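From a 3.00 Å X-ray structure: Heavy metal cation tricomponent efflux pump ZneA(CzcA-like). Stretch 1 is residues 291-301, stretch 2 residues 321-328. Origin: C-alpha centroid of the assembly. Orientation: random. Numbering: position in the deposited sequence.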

# COMPACT_ATOMS: atom_id res chain seq x y z
N ASN C 291 2.21 -18.51 -8.24
CA ASN C 291 1.96 -19.56 -9.23
C ASN C 291 2.18 -20.96 -8.67
O ASN C 291 3.29 -21.32 -8.30
CB ASN C 291 2.81 -19.34 -10.48
CG ASN C 291 2.35 -20.17 -11.65
OD1 ASN C 291 3.04 -21.10 -12.09
ND2 ASN C 291 1.16 -19.87 -12.15
N PRO C 292 1.09 -21.75 -8.61
CA PRO C 292 1.08 -23.09 -8.03
C PRO C 292 2.20 -24.02 -8.51
O PRO C 292 2.92 -24.57 -7.68
CB PRO C 292 -0.29 -23.63 -8.47
CG PRO C 292 -1.14 -22.42 -8.53
CD PRO C 292 -0.25 -21.34 -9.07
N SER C 293 2.37 -24.19 -9.82
CA SER C 293 3.39 -25.11 -10.31
C SER C 293 4.79 -24.62 -9.95
O SER C 293 5.67 -25.41 -9.57
CB SER C 293 3.25 -25.33 -11.82
OG SER C 293 3.87 -26.54 -12.20
N VAL C 294 4.98 -23.30 -10.07
CA VAL C 294 6.24 -22.64 -9.75
C VAL C 294 6.67 -22.92 -8.32
O VAL C 294 7.82 -23.27 -8.06
CB VAL C 294 6.12 -21.11 -9.97
CG1 VAL C 294 7.27 -20.37 -9.29
CG2 VAL C 294 6.09 -20.81 -11.45
N VAL C 295 5.73 -22.77 -7.39
CA VAL C 295 6.02 -23.08 -5.99
C VAL C 295 6.18 -24.59 -5.79
O VAL C 295 6.96 -25.03 -4.94
CB VAL C 295 4.93 -22.53 -5.07
CG1 VAL C 295 5.36 -22.66 -3.62
CG2 VAL C 295 4.66 -21.09 -5.41
N MET C 296 5.45 -25.37 -6.57
CA MET C 296 5.53 -26.83 -6.48
C MET C 296 6.92 -27.33 -6.83
O MET C 296 7.37 -28.35 -6.33
CB MET C 296 4.48 -27.52 -7.35
CG MET C 296 3.13 -27.69 -6.67
SD MET C 296 3.26 -28.24 -4.96
CE MET C 296 4.08 -29.82 -5.15
N GLU C 297 7.61 -26.59 -7.70
CA GLU C 297 9.00 -26.90 -8.00
C GLU C 297 9.86 -26.86 -6.73
O GLU C 297 10.52 -27.85 -6.39
CB GLU C 297 9.53 -25.93 -9.06
CG GLU C 297 8.70 -25.93 -10.33
CD GLU C 297 9.07 -24.81 -11.28
OE1 GLU C 297 8.48 -24.74 -12.38
OE2 GLU C 297 9.95 -24.00 -10.92
N GLY C 298 9.83 -25.72 -6.04
CA GLY C 298 10.61 -25.54 -4.83
C GLY C 298 10.20 -26.47 -3.70
O GLY C 298 11.03 -26.91 -2.90
N VAL C 299 8.90 -26.76 -3.63
CA VAL C 299 8.41 -27.74 -2.66
C VAL C 299 8.99 -29.11 -2.98
O VAL C 299 9.37 -29.85 -2.08
CB VAL C 299 6.86 -27.81 -2.64
CG1 VAL C 299 6.39 -28.88 -1.66
CG2 VAL C 299 6.28 -26.46 -2.26
N HIS C 300 9.07 -29.44 -4.26
CA HIS C 300 9.63 -30.72 -4.68
C HIS C 300 11.10 -30.82 -4.30
O HIS C 300 11.57 -31.86 -3.84
CB HIS C 300 9.47 -30.91 -6.19
CG HIS C 300 8.13 -31.45 -6.59
ND1 HIS C 300 7.36 -32.21 -5.75
CD2 HIS C 300 7.43 -31.33 -7.74
CE1 HIS C 300 6.24 -32.54 -6.36
NE2 HIS C 300 6.26 -32.02 -7.58
N ALA C 301 11.82 -29.72 -4.50
CA ALA C 301 13.20 -29.62 -4.05
C ALA C 301 13.31 -29.88 -2.56
O ALA C 301 14.14 -30.68 -2.11
CB ALA C 301 13.77 -28.25 -4.39
N ILE C 321 -1.96 -36.08 -2.28
CA ILE C 321 -2.45 -35.09 -3.22
C ILE C 321 -1.29 -34.17 -3.61
O ILE C 321 -0.55 -33.70 -2.76
CB ILE C 321 -3.64 -34.26 -2.68
CG1 ILE C 321 -4.82 -35.18 -2.35
CG2 ILE C 321 -4.08 -33.22 -3.70
CD1 ILE C 321 -6.10 -34.46 -1.96
N ASP C 322 -1.15 -33.94 -4.91
CA ASP C 322 -0.05 -33.14 -5.43
C ASP C 322 -0.53 -32.38 -6.65
O ASP C 322 -0.70 -32.96 -7.73
CB ASP C 322 1.11 -34.07 -5.80
CG ASP C 322 2.40 -33.33 -6.05
OD1 ASP C 322 2.36 -32.25 -6.67
OD2 ASP C 322 3.45 -33.84 -5.63
N ARG C 323 -0.74 -31.07 -6.48
CA ARG C 323 -1.32 -30.22 -7.53
C ARG C 323 -0.62 -30.39 -8.89
O ARG C 323 -1.23 -30.20 -9.95
CB ARG C 323 -1.29 -28.76 -7.09
CG ARG C 323 -1.83 -27.79 -8.11
CD ARG C 323 -3.34 -27.74 -8.09
NE ARG C 323 -3.83 -26.97 -6.95
CZ ARG C 323 -4.37 -27.52 -5.87
NH1 ARG C 323 -4.78 -26.74 -4.88
NH2 ARG C 323 -4.51 -28.83 -5.79
N SER C 324 0.66 -30.76 -8.84
CA SER C 324 1.43 -31.01 -10.04
C SER C 324 0.77 -32.06 -10.93
O SER C 324 0.77 -31.92 -12.14
CB SER C 324 2.86 -31.44 -9.69
OG SER C 324 3.45 -30.53 -8.78
N ASN C 325 0.20 -33.10 -10.31
CA ASN C 325 -0.52 -34.12 -11.05
C ASN C 325 -1.62 -33.51 -11.90
O ASN C 325 -1.77 -33.81 -13.08
CB ASN C 325 -1.15 -35.14 -10.10
CG ASN C 325 -0.15 -35.72 -9.11
OD1 ASN C 325 1.03 -35.86 -9.41
ND2 ASN C 325 -0.64 -36.08 -7.92
N LEU C 326 -2.41 -32.64 -11.27
CA LEU C 326 -3.53 -32.01 -11.94
C LEU C 326 -3.03 -31.13 -13.08
O LEU C 326 -3.62 -31.12 -14.16
CB LEU C 326 -4.36 -31.21 -10.95
CG LEU C 326 -5.66 -30.58 -11.48
CD1 LEU C 326 -6.42 -31.57 -12.34
CD2 LEU C 326 -6.52 -30.11 -10.32
N VAL C 327 -1.94 -30.41 -12.83
CA VAL C 327 -1.35 -29.58 -13.89
C VAL C 327 -0.93 -30.46 -15.07
O VAL C 327 -1.12 -30.10 -16.23
CB VAL C 327 -0.17 -28.75 -13.36
CG1 VAL C 327 0.53 -28.02 -14.49
CG2 VAL C 327 -0.65 -27.75 -12.33
N ASP C 328 -0.39 -31.63 -14.76
CA ASP C 328 0.01 -32.60 -15.78
C ASP C 328 -1.18 -33.05 -16.62
O ASP C 328 -1.17 -32.92 -17.84
CB ASP C 328 0.68 -33.81 -15.14
CG ASP C 328 1.99 -33.46 -14.48
OD1 ASP C 328 2.32 -32.26 -14.41
OD2 ASP C 328 2.69 -34.39 -14.02

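The two stretches meet through one side of the helix 292-301 and the beginning of the helix that follows Asp322. The helix axes approach to 9.9 Å, with an angle of 132° between their N-to-C directions, and the contact is small, burying 280 Å² summed over both sides. It is built mainly from van der Waals packing, with a single weak hydrogen bond across it.

Asn291 occupies the N-cap position of the first helix and does not reach the second stretch, but its carbonyl O accepts from Val295 N at 3.0 Å and so starts the helical bonding pattern. The contact begins at Pro292, where the first turn tolerates a residue without a backbone NH. Its CA-to-CB bond points toward the other stretch, and Pro292 CB lies 4.5 Å from Arg323 CG, a loose contact with the aliphatic part of the arginine side chain; the guanidinium group is engaged elsewhere in the structure through NH1.

Ser293 marks the closest backbone register, its CA 6.2 Å from Ser324 CA. Small side chains on both residues suit this proximity. Ser293 OG packs 4.3 Å from Val327 CG1, a contact that brings the buried valine into the interface one turn beyond Arg323. Val294 and Val295 are turned out of reach.

Met296 returns to the interface and has the largest area covered by the other stretch. With all three chi angles in m wells, its flexible chain folds against the start of the second helix: Met296 CB is 3.5 Å from Ser324 OG, while Met296 CE reaches 3.3 Å from Asp322 OD1. Asp322 OD1 already caps its own helix, accepting from Ser324 N at 3.1 Å and from Ser324 OG at 2.9 Å. The methionine therefore packs against a polar group whose hydrogen-bonding needs are met in part locally.

Glu297 points away, and Gly298 and Val299 make no contact. One turn after Met296, His300 closes the interface. Its CA-to-CB bond points toward the second stretch, and the ring extends to the capping pair. His300 NE2 donates a weak hydrogen bond to Ser324 OG, 3.4 Å away with an N-H...acceptor angle of 130°. Asp322 OD2 lies at the ring edge, near its plane, 3.2 Å from His300 CE1. Ser324 OG thus accepts from the histidine while donating to Asp322 OD1, linking the first helix to the cap of the second. Ala301 lies beyond reach.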